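Local structure of Polyphosphate:AMP phosphotransferase (Meiothermus ruber H328, 5O6M) at residues 95-98 / 99-103; 232-235 / 236-239; 178-181 / 182-186; 111-114 / 115-118. The protein uses inorganic polyphosphate as phosphate donor to convert AMP to ADP and ADP to ATP, and can also act on other nucleoside mono- and diphosphates. The protein carries 1 engineered substitution. One frame throughout, in Å; residues are numbered along the deposited sequence.

In the fold
Along the chain the order is contact 1, contact 4, contact 3, contact 2, all within the P-loop kinase-like core built on a five-stranded parallel sheet. Contact 4 leads into strand 117-121 of that sheet, whereas contacts 2 and 3 lie on helices 232-249 and 172-183 and contact 1 on the short helix 96-99 and the loop after it. Contacts 2 and 3, with centres about 21 Å apart, touch through Arg-178, near Asn-232 and Arg-235; Arg-182 of contact 3 is about 5 Å from bound ATP. Contacts 1 and 4, about 23 Å apart between centres, both face the second subunit, where Arg-113 and Arg-101 of that subunit bind one phosphate.

Contact 1. Residues 95-98 / 99-103; sequences TEQE and LARDY. With PO4 (phosphate ion), chain B.
A side-chain-to-backbone hydrogen bond joins Arg-101 to Gln-97: NH1 of Arg-101 donates to O of Gln-97 at 2.9 Å. The acceptor oxygen lies in the guanidinium plane, while the donor is tilted 32° from the carbonyl plane. The arginine chain bends at chi2 (104°), which folds the guanidinium back over the helix end. Its NH2 also makes a weak bond to O2 of a phosphate ion. With an alanine at Arg-101, the Gln-97 carbonyl is likely to lose its side-chain donor and the phosphate one of its cationic partners.

At the opposite end of the turn, Thr-95 and Glu-98 form a capping box: Glu-98 N donates to Thr-95 OG1 (3.2 Å), and Thr-95 N meets Glu-98 OE1 (3.2 Å) from above the carboxylate plane. The same OE1 takes a salt bridge from Arg-106, one of the residues lining the ATP pocket.

Among backbone bonds, Leu-99 N reaches Thr-95 O at 2.9 Å, and one water bridges Glu-98 O and Asp-102 O.

Helix 96-99 thus leads into the loop before helix 105-108, with Leu-99 packed on Pro-94 and Asp-102 bonded to His-108 of the second subunit.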
loop_
_atom_site.group_PDB
_atom_site.type_symbol
_atom_site.label_atom_id
_atom_site.label_comp_id
_atom_site.label_asym_id
_atom_site.label_seq_id
_atom_site.Cartn_x
_atom_site.Cartn_y
_atom_site.Cartn_z
ATOM N N THR D 95 -4.551 -2.466 13.654
ATOM C CA THR D 95 -4.220 -3.872 13.513
ATOM C C THR D 95 -2.804 -4.121 14.031
ATOM O O THR D 95 -2.033 -3.188 14.275
ATOM C CB THR D 95 -4.349 -4.309 12.053
ATOM O OG1 THR D 95 -3.333 -3.670 11.268
ATOM C CG2 THR D 95 -5.710 -3.916 11.508
ATOM N N GLU D 96 -2.451 -5.398 14.193
ATOM C CA GLU D 96 -1.096 -5.716 14.640
ATOM C C GLU D 96 -0.068 -5.255 13.616
ATOM O O GLU D 96 1.017 -4.785 13.979
ATOM C CB GLU D 96 -0.956 -7.213 14.917
ATOM C CG GLU D 96 0.256 -7.564 15.788
ATOM C CD GLU D 96 1.569 -7.623 15.021
ATOM O OE1 GLU D 96 1.553 -7.963 13.819
ATOM O OE2 GLU D 96 2.620 -7.322 15.627
ATOM N N GLN D 97 -0.393 -5.390 12.329
ATOM C CA GLN D 97 0.479 -4.875 11.279
ATOM C C GLN D 97 0.710 -3.374 11.437
ATOM O O GLN D 97 1.833 -2.886 11.245
ATOM C CB GLN D 97 -0.109 -5.212 9.912
ATOM C CG GLN D 97 0.830 -4.958 8.752
ATOM C CD GLN D 97 0.130 -5.056 7.411
ATOM O OE1 GLN D 97 -0.761 -5.886 7.225
ATOM N NE2 GLN D 97 0.542 -4.220 6.460
ATOM N N GLU D 98 -0.339 -2.623 11.787
ATOM C CA GLU D 98 -0.193 -1.180 11.939
ATOM C C GLU D 98 0.533 -0.812 13.229
ATOM O O GLU D 98 1.275 0.176 13.253
ATOM C CB GLU D 98 -1.563 -0.496 11.885
ATOM C CG GLU D 98 -2.264 -0.628 10.535
ATOM C CD GLU D 98 -3.691 -0.108 10.540
ATOM O OE1 GLU D 98 -4.306 -0.046 11.624
ATOM O OE2 GLU D 98 -4.199 0.240 9.452
ATOM N N LEU D 99 0.350 -1.592 14.298
ATOM C CA LEU D 99 1.059 -1.331 15.549
ATOM C C LEU D 99 2.543 -1.670 15.467
ATOM O O LEU D 99 3.320 -1.199 16.304
ATOM C CB LEU D 99 0.418 -2.113 16.698
ATOM C CG LEU D 99 -0.983 -1.680 17.141
ATOM C CD1 LEU D 99 -1.615 -2.737 18.040
ATOM C CD2 LEU D 99 -0.938 -0.329 17.845
ATOM N N ALA D 100 2.959 -2.472 14.484
ATOM C CA ALA D 100 4.373 -2.803 14.359
ATOM C C ALA D 100 5.207 -1.633 13.857
ATOM O O ALA D 100 6.441 -1.726 13.870
ATOM C CB ALA D 100 4.554 -4.002 13.426
ATOM N N ARG D 101 4.571 -0.550 13.418
ATOM C CA ARG D 101 5.237 0.695 13.063
ATOM C C ARG D 101 4.728 1.812 13.962
ATOM O O ARG D 101 3.729 1.668 14.673
ATOM C CB ARG D 101 4.991 1.074 11.597
ATOM C CG ARG D 101 5.687 0.201 10.587
ATOM C CD ARG D 101 4.688 -0.735 9.950
ATOM N NE ARG D 101 5.278 -1.532 8.881
ATOM C CZ ARG D 101 4.830 -2.728 8.521
ATOM N NH1 ARG D 101 3.791 -3.262 9.149
ATOM N NH2 ARG D 101 5.416 -3.389 7.534
ATOM N N ASP D 102 5.410 2.953 13.894
ATOM C CA ASP D 102 4.960 4.123 14.629
ATOM C C ASP D 102 3.511 4.433 14.279
ATOM O O ASP D 102 3.025 4.105 13.192
ATOM C CB ASP D 102 5.849 5.326 14.313
ATOM C CG ASP D 102 5.753 5.756 12.861
ATOM O OD1 ASP D 102 6.528 5.230 12.032
ATOM O OD2 ASP D 102 4.902 6.618 12.550
ATOM N N TYR D 103 2.814 5.071 15.217
ATOM C CA TYR D 103 1.388 5.318 15.047
ATOM C C TYR D 103 1.089 6.232 13.863
ATOM O O TYR D 103 -0.043 6.226 13.364
ATOM C CB TYR D 103 0.817 5.914 16.334
ATOM C CG TYR D 103 1.422 7.250 16.676
ATOM C CD1 TYR D 103 2.666 7.337 17.298
ATOM C CD2 TYR D 103 0.751 8.427 16.379
ATOM C CE1 TYR D 103 3.225 8.563 17.605
ATOM C CE2 TYR D 103 1.295 9.652 16.684
ATOM C CZ TYR D 103 2.529 9.718 17.297
ATOM O OH TYR D 103 3.062 10.947 17.596
HETATM P P PO4 B . 4.192 -6.931 8.393
HETATM O O1 PO4 B . 3.417 -5.674 8.688
HETATM O O2 PO4 B . 5.658 -6.575 8.304
HETATM O O3 PO4 B . 3.963 -7.931 9.501
HETATM O O4 PO4 B . 3.730 -7.516 7.078
HETATM O O HOH W 1 0.685 2.789 12.208
#

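Contact 2. Residues 232-235 / 236-239; sequences NWYR and NWLV. With PO4 (phosphate ion), chain C; PO4 (phosphate ion), chain E.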
loop_
_atom_site.group_PDB
_atom_site.type_symbol
_atom_site.label_atom_id
_atom_site.label_comp_id
_atom_site.label_asym_id
_atom_site.label_seq_id
_atom_site.Cartn_x
_atom_site.Cartn_y
_atom_site.Cartn_z
ATOM N N ASN D 232 -27.565 20.047 14.417
ATOM C CA ASN D 232 -27.002 19.583 13.152
ATOM C C ASN D 232 -26.999 20.680 12.094
ATOM O O ASN D 232 -26.010 20.847 11.368
ATOM C CB ASN D 232 -27.783 18.372 12.650
ATOM C CG ASN D 232 -27.537 17.144 13.486
ATOM O OD1 ASN D 232 -26.765 17.177 14.442
ATOM N ND2 ASN D 232 -28.213 16.056 13.148
ATOM N N TRP D 233 -28.096 21.432 11.976
ATOM C CA TRP D 233 -28.159 22.454 10.935
ATOM C C TRP D 233 -27.050 23.483 11.111
ATOM O O TRP D 233 -26.488 23.974 10.125
ATOM C CB TRP D 233 -29.533 23.131 10.926
ATOM C CG TRP D 233 -29.903 23.854 12.197
ATOM C CD1 TRP D 233 -30.609 23.351 13.253
ATOM C CD2 TRP D 233 -29.610 25.219 12.526
ATOM N NE1 TRP D 233 -30.758 24.312 14.225
ATOM C CE2 TRP D 233 -30.155 25.468 13.802
ATOM C CE3 TRP D 233 -28.932 26.251 11.870
ATOM C CZ2 TRP D 233 -30.045 26.707 14.432
ATOM C CZ3 TRP D 233 -28.824 27.480 12.496
ATOM C CH2 TRP D 233 -29.377 27.698 13.764
ATOM N N TYR D 234 -26.716 23.820 12.358
ATOM C CA TYR D 234 -25.655 24.792 12.588
ATOM C C TYR D 234 -24.284 24.170 12.360
ATOM O O TYR D 234 -23.425 24.765 11.700
ATOM C CB TYR D 234 -25.753 25.363 14.002
ATOM C CG TYR D 234 -24.825 26.535 14.233
ATOM C CD1 TYR D 234 -25.084 27.771 13.649
ATOM C CD2 TYR D 234 -23.696 26.410 15.026
ATOM C CE1 TYR D 234 -24.245 28.848 13.852
ATOM C CE2 TYR D 234 -22.853 27.484 15.237
ATOM C CZ TYR D 234 -23.134 28.700 14.646
ATOM O OH TYR D 234 -22.299 29.770 14.849
ATOM N N ARG D 235 -24.070 22.969 12.900
ATOM C CA ARG D 235 -22.829 22.244 12.650
ATOM C C ARG D 235 -22.547 22.161 11.156
ATOM O O ARG D 235 -21.461 22.531 10.692
ATOM C CB ARG D 235 -22.918 20.849 13.268
ATOM C CG ARG D 235 -21.748 19.928 12.960
ATOM C CD ARG D 235 -22.154 18.479 13.179
ATOM N NE ARG D 235 -22.985 17.980 12.087
ATOM C CZ ARG D 235 -23.848 16.976 12.201
ATOM N NH1 ARG D 235 -24.014 16.368 13.366
ATOM N NH2 ARG D 235 -24.556 16.589 11.148
ATOM N N ASN D 236 -23.525 21.677 10.386
ATOM C CA ASN D 236 -23.344 21.537 8.946
ATOM C C ASN D 236 -23.094 22.886 8.281
ATOM O O ASN D 236 -22.244 22.995 7.390
ATOM C CB ASN D 236 -24.565 20.851 8.330
ATOM C CG ASN D 236 -24.786 19.455 8.881
ATOM O OD1 ASN D 236 -23.855 18.810 9.364
ATOM N ND2 ASN D 236 -26.026 18.982 8.812
ATOM N N TRP D 237 -23.830 23.927 8.687
ATOM C CA TRP D 237 -23.629 25.238 8.073
ATOM C C TRP D 237 -22.249 25.795 8.402
ATOM O O TRP D 237 -21.544 26.301 7.521
ATOM C CB TRP D 237 -24.705 26.227 8.525
ATOM C CG TRP D 237 -24.403 27.623 8.039
ATOM C CD1 TRP D 237 -24.702 28.143 6.810
ATOM C CD2 TRP D 237 -23.688 28.647 8.742
ATOM N NE1 TRP D 237 -24.243 29.436 6.716
ATOM C CE2 TRP D 237 -23.615 29.768 7.888
ATOM C CE3 TRP D 237 -23.113 28.730 10.014
ATOM C CZ2 TRP D 237 -22.991 30.957 8.267
ATOM C CZ3 TRP D 237 -22.493 29.913 10.388
ATOM C CH2 TRP D 237 -22.438 31.009 9.515
ATOM N N LEU D 238 -21.850 25.725 9.676
ATOM C CA LEU D 238 -20.592 26.340 10.090
ATOM C C LEU D 238 -19.400 25.638 9.452
ATOM O O LEU D 238 -18.488 26.293 8.930
ATOM C CB LEU D 238 -20.474 26.329 11.615
ATOM C CG LEU D 238 -19.222 27.018 12.158
ATOM C CD1 LEU D 238 -19.097 28.427 11.596
ATOM C CD2 LEU D 238 -19.238 27.040 13.675
ATOM N N VAL D 239 -19.391 24.304 9.475
ATOM C CA VAL D 239 -18.309 23.572 8.823
ATOM C C VAL D 239 -18.260 23.927 7.345
ATOM O O VAL D 239 -17.182 24.140 6.776
ATOM C CB VAL D 239 -18.466 22.057 9.042
ATOM C CG1 VAL D 239 -17.512 21.295 8.136
ATOM C CG2 VAL D 239 -18.204 21.703 10.501
HETATM P P PO4 C . -31.244 19.150 13.578
HETATM O O1 PO4 C . -32.496 19.885 13.999
HETATM O O2 PO4 C . -30.297 20.113 12.900
HETATM O O3 PO4 C . -31.610 18.042 12.616
HETATM O O4 PO4 C . -30.568 18.567 14.797
HETATM P P PO4 E . -26.966 13.666 11.853
HETATM O O1 PO4 E . -28.250 13.422 12.611
HETATM O O2 PO4 E . -27.066 14.965 11.086
HETATM O O3 PO4 E . -26.734 12.539 10.877
HETATM O O4 PO4 E . -25.814 13.743 12.827
#
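The first two turns of helix 232-249, which follows strand 224-228, the outermost on its side of the parallel sheet within the chain, bring Arg-235 and Asn-236 together beside a bound phosphate. The two side chains run alongside each other, and Arg-235 grips its neighbour side-on: NE (3.0 Å) and NH2 (2.9 Å) both donate to OD1 of Asn-236. The oxygen lies close to the guanidinium plane, although the amide plane is turned 52° from it. A bend at chi3 of Arg-235 (76°) swings the guanidinium back along the helix, where Asn-232 CB lies over one of its faces. From there NH2 reaches O2 of the phosphate at 3.0 Å and NH1 reaches O4 of the same ion at 3.2 Å. Replacing Arg-235 by a leucine would probably strip Asn-236 OD1 of both donors and leave the phosphate without these two bonds.

A second phosphate sits at the helix start, where Trp-233 N donates to its O2 at 2.7 Å; an anion here would probably be favoured by the helix dipole. Lys-29 adds a further hydrogen bond to bound phosphate.

On the apolar side, Tyr-234 and Trp-237 meet obliquely, with ring planes 32° apart. Trp-237 also packs on helix 29-53, and the hydroxyl of Tyr-234 is hydrogen-bonded to that of Tyr-4. Leu-238 runs beside Tyr-234: its CB lies over one face of the phenol ring, while its CD2 stands 4.0 Å from Tyr-234 CE2.

Contact 3. Residues 178-181 / 182-186; sequences RLQE and RLDNP. With PO4 (phosphate ion), chain Y.
The guanidinium of Arg-182 takes a phosphate ion, NH1 meeting O2 of the ion at 2.7 Å and a nearly straight 170°, with the phosphorus in the guanidinium plane; in the backbone, Arg-182 N donates to Arg-178 O, also at 2.7 Å, closing one of the last turns of helix 172-183. A bend at chi3 turns the arginine tip toward this ion, which the backbone nitrogens of Gly-69, Lys-70 and Asp-71 also bind, consistent with a P-loop anion site.

At the C-terminal end, Asp-184 N bonds to Gln-180 O at 2.8 Å. Two weak side-chain bonds follow the same four-residue spacing. Gln-180 NE2 reaches Asp-184 OD1 at 3.3 Å, the amide and carboxylate planes only 21° apart; Asn-185 ND2 reaches Glu-181 OE1 at 3.4 Å, with planes 73° apart. Lys-188 forms a salt bridge with the other oxygen of Glu-181. Asp-184 centres an inverse gamma turn, in which Asn-185 N bonds weakly to Leu-183 O.

Outward from these bonds, Leu-183 lies on Phe-192. The end of helix 172-183 thus packs on Asp-196 and Arg-200 of helix 195-201 through Leu-179, and on Ile-264 of the fourth subunit through Leu-183.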
loop_
_atom_site.group_PDB
_atom_site.type_symbol
_atom_site.label_atom_id
_atom_site.label_comp_id
_atom_site.label_asym_id
_atom_site.label_seq_id
_atom_site.Cartn_x
_atom_site.Cartn_y
_atom_site.Cartn_z
ATOM N N ARG D 178 -28.549 11.060 21.338
ATOM C CA ARG D 178 -28.137 10.455 20.076
ATOM C C ARG D 178 -27.829 8.972 20.251
ATOM O O ARG D 178 -28.188 8.155 19.396
ATOM C CB ARG D 178 -26.940 11.215 19.502
ATOM C CG ARG D 178 -27.237 12.696 19.318
ATOM C CD ARG D 178 -26.200 13.427 18.486
ATOM N NE ARG D 178 -26.627 14.802 18.235
ATOM C CZ ARG D 178 -25.951 15.682 17.504
ATOM N NH1 ARG D 178 -24.798 15.338 16.942
ATOM N NH2 ARG D 178 -26.433 16.907 17.334
ATOM N N LEU D 179 -27.182 8.601 21.358
ATOM C CA LEU D 179 -26.960 7.183 21.618
ATOM C C LEU D 179 -28.284 6.452 21.810
ATOM O O LEU D 179 -28.485 5.364 21.257
ATOM C CB LEU D 179 -26.058 7.001 22.840
ATOM C CG LEU D 179 -24.558 7.244 22.648
ATOM C CD1 LEU D 179 -23.838 7.277 23.988
ATOM C CD2 LEU D 179 -23.949 6.183 21.744
ATOM N N GLN D 180 -29.203 7.036 22.585
ATOM C CA GLN D 180 -30.537 6.458 22.737
ATOM C C GLN D 180 -31.251 6.363 21.394
ATOM O O GLN D 180 -31.702 5.286 20.988
ATOM C CB GLN D 180 -31.362 7.283 23.730
ATOM C CG GLN D 180 -32.640 6.592 24.207
ATOM C CD GLN D 180 -32.377 5.330 25.010
ATOM O OE1 GLN D 180 -32.069 5.389 26.200
ATOM N NE2 GLN D 180 -32.502 4.178 24.360
ATOM N N GLU D 181 -31.379 7.495 20.696
ATOM C CA GLU D 181 -31.986 7.479 19.371
ATOM C C GLU D 181 -31.306 6.458 18.469
ATOM O O GLU D 181 -31.953 5.863 17.599
ATOM C CB GLU D 181 -31.917 8.878 18.755
ATOM C CG GLU D 181 -32.964 9.161 17.687
ATOM C CD GLU D 181 -32.703 8.413 16.396
ATOM O OE1 GLU D 181 -33.666 7.863 15.818
ATOM O OE2 GLU D 181 -31.532 8.371 15.960
ATOM N N ARG D 182 -30.005 6.232 18.671
ATOM C CA ARG D 182 -29.297 5.213 17.904
ATOM C C ARG D 182 -29.867 3.826 18.181
ATOM O O ARG D 182 -29.942 2.986 17.276
ATOM C CB ARG D 182 -27.808 5.262 18.245
ATOM C CG ARG D 182 -26.877 4.605 17.237
ATOM C CD ARG D 182 -25.431 4.996 17.535
ATOM N NE ARG D 182 -25.064 6.280 16.941
ATOM C CZ ARG D 182 -23.824 6.613 16.594
ATOM N NH1 ARG D 182 -23.575 7.800 16.052
ATOM N NH2 ARG D 182 -22.830 5.768 16.810
ATOM N N LEU D 183 -30.261 3.564 19.432
ATOM C CA LEU D 183 -30.918 2.298 19.755
ATOM C C LEU D 183 -32.358 2.273 19.256
ATOM O O LEU D 183 -32.822 1.253 18.735
ATOM C CB LEU D 183 -30.870 2.041 21.259
ATOM C CG LEU D 183 -29.546 1.485 21.787
ATOM C CD1 LEU D 183 -28.411 2.404 21.395
ATOM C CD2 LEU D 183 -29.584 1.283 23.293
ATOM N N ASP D 184 -33.082 3.375 19.412
ATOM C CA ASP D 184 -34.498 3.440 19.050
ATOM C C ASP D 184 -34.716 3.693 17.563
ATOM O O ASP D 184 -35.569 4.499 17.184
ATOM C CB ASP D 184 -35.194 4.511 19.889
ATOM C CG ASP D 184 -34.933 4.356 21.372
ATOM O OD1 ASP D 184 -34.431 3.283 21.788
ATOM O OD2 ASP D 184 -35.227 5.308 22.127
ATOM N N ASN D 185 -33.992 2.989 16.713
ATOM C CA ASN D 185 -34.092 3.186 15.277
ATOM C C ASN D 185 -33.503 1.968 14.583
ATOM O O ASN D 185 -32.275 1.816 14.498
ATOM C CB ASN D 185 -33.364 4.458 14.838
ATOM C CG ASN D 185 -33.569 4.770 13.368
ATOM O OD1 ASN D 185 -33.990 3.911 12.594
ATOM N ND2 ASN D 185 -33.272 6.003 12.976
ATOM N N PRO D 186 -34.357 1.069 14.092
ATOM C CA PRO D 186 -33.851 -0.166 13.477
ATOM C C PRO D 186 -32.871 0.083 12.348
ATOM O O PRO D 186 -32.066 -0.806 12.040
ATOM C CB PRO D 186 -35.129 -0.858 12.974
ATOM C CG PRO D 186 -36.144 0.248 12.857
ATOM C CD PRO D 186 -35.815 1.204 13.961
HETATM P P PO4 Y . -21.007 10.099 14.643
HETATM O O1 PO4 Y . -22.356 10.794 14.614
HETATM O O2 PO4 Y . -21.153 8.724 15.248
HETATM O O3 PO4 Y . -20.495 9.976 13.227
HETATM O O4 PO4 Y . -20.010 10.886 15.463
#

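Contact 4. Residues 111-114 / 115-118; sequences VPRK and GELV. With PO4 (phosphate ion), chain V.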
loop_
_atom_site.group_PDB
_atom_site.type_symbol
_atom_site.label_atom_id
_atom_site.label_comp_id
_atom_site.label_asym_id
_atom_site.label_seq_id
_atom_site.Cartn_x
_atom_site.Cartn_y
_atom_site.Cartn_z
ATOM N N VAL D 111 -2.510 10.582 3.445
ATOM C CA VAL D 111 -2.572 12.030 3.239
ATOM C C VAL D 111 -3.070 12.318 1.826
ATOM O O VAL D 111 -2.880 11.492 0.920
ATOM C CB VAL D 111 -1.210 12.698 3.484
ATOM C CG1 VAL D 111 -0.715 12.412 4.894
ATOM C CG2 VAL D 111 -0.200 12.246 2.443
ATOM N N PRO D 112 -3.699 13.467 1.589
ATOM C CA PRO D 112 -4.201 13.760 0.244
ATOM C C PRO D 112 -3.068 14.077 -0.712
ATOM O O PRO D 112 -2.046 14.657 -0.336
ATOM C CB PRO D 112 -5.101 14.984 0.462
ATOM C CG PRO D 112 -4.499 15.665 1.651
ATOM C CD PRO D 112 -4.021 14.542 2.544
ATOM N N ARG D 113 -3.258 13.675 -1.967
ATOM C CA ARG D 113 -2.331 14.028 -3.031
ATOM C C ARG D 113 -2.782 15.329 -3.692
ATOM O O ARG D 113 -3.835 15.885 -3.375
ATOM C CB ARG D 113 -2.226 12.893 -4.049
ATOM C CG ARG D 113 -3.533 12.539 -4.749
ATOM C CD ARG D 113 -3.246 12.001 -6.147
ATOM N NE ARG D 113 -2.692 13.036 -7.017
ATOM C CZ ARG D 113 -1.859 12.799 -8.026
ATOM N NH1 ARG D 113 -1.471 11.558 -8.288
ATOM N NH2 ARG D 113 -1.405 13.804 -8.765
ATOM N N LYS D 114 -1.977 15.819 -4.633
ATOM C CA LYS D 114 -2.318 17.048 -5.338
ATOM C C LYS D 114 -3.654 16.909 -6.056
ATOM O O LYS D 114 -3.918 15.902 -6.718
ATOM C CB LYS D 114 -1.213 17.418 -6.324
ATOM C CG LYS D 114 0.057 17.885 -5.644
ATOM C CD LYS D 114 1.083 18.359 -6.646
ATOM C CE LYS D 114 2.285 18.963 -5.942
ATOM N NZ LYS D 114 3.408 19.218 -6.887
ATOM N N GLY D 115 -4.501 17.926 -5.913
ATOM C CA GLY D 115 -5.808 17.925 -6.531
ATOM C C GLY D 115 -6.870 17.177 -5.761
ATOM O O GLY D 115 -8.016 17.103 -6.226
ATOM N N GLU D 116 -6.537 16.632 -4.594
ATOM C CA GLU D 116 -7.432 15.767 -3.845
ATOM C C GLU D 116 -7.817 16.418 -2.525
ATOM O O GLU D 116 -7.031 17.150 -1.918
ATOM C CB GLU D 116 -6.765 14.404 -3.584
ATOM C CG GLU D 116 -7.661 13.355 -2.947
ATOM C CD GLU D 116 -6.898 12.092 -2.573
ATOM O OE1 GLU D 116 -5.681 12.190 -2.295
ATOM O OE2 GLU D 116 -7.510 11.001 -2.563
ATOM N N LEU D 117 -9.038 16.139 -2.085
ATOM C CA LEU D 117 -9.519 16.531 -0.769
ATOM C C LEU D 117 -9.811 15.257 0.006
ATOM O O LEU D 117 -10.624 14.434 -0.431
ATOM C CB LEU D 117 -10.765 17.416 -0.870
ATOM C CG LEU D 117 -11.286 18.108 0.395
ATOM C CD1 LEU D 117 -12.362 19.124 0.041
ATOM C CD2 LEU D 117 -11.825 17.110 1.411
ATOM N N VAL D 118 -9.156 15.092 1.147
ATOM C CA VAL D 118 -9.313 13.899 1.964
ATOM C C VAL D 118 -9.930 14.290 3.296
ATOM O O VAL D 118 -9.530 15.282 3.914
ATOM C CB VAL D 118 -7.972 13.170 2.174
ATOM C CG1 VAL D 118 -8.129 12.085 3.219
ATOM C CG2 VAL D 118 -7.478 12.581 0.859
HETATM P P PO4 V . -2.255 8.194 -7.010
HETATM O O1 PO4 V . -3.576 8.628 -7.601
HETATM O O2 PO4 V . -1.489 7.351 -8.001
HETATM O O3 PO4 V . -1.431 9.411 -6.664
HETATM O O4 PO4 V . -2.514 7.390 -5.759
#
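OE1 of Glu-116 accepts from Arg-113 N at 2.9 Å, the donor arriving nearly along the C-O axis with an N-H...O angle of 169°. This bond spans a type II beta turn from Arg-113 to Glu-116, which delivers the chain into strand 117-121 of the parallel sheet. The turn is closed in the other direction by Glu-116 N, which donates to Arg-113 O at 3.1 Å from above the carbonyl plane. Two bonds therefore tie the same pair of residues together. The glutamate chain, with CG trans to its backbone N (chi1 -173°), is extended and places its carboxylate back across the turn; OE2 forms a salt bridge with Arg-87.

Gly-115 has a positive phi (83°), and a side chain there would be jammed against the carbonyl oxygen of Lys-114, so the turn itself calls for glycine. That oxygen accepts from Arg-113 NE at 3.1 Å, in the carbonyl plane and on a lone pair, which helps to hold the guanidinium beside the turn. Arg-113 NH1 donates to a phosphate O3 at 2.7 Å. Arg-101 of the second subunit binds the same ion, and Glu-96 of that subunit pairs with Arg-113 NH2.

Just before the turn, Pro-112 packs on Leu-59 of strand 57-64. Its ring crosses Val-118 obliquely, with Pro-112 CB pressed to 3.4 Å from Val-118 CG2.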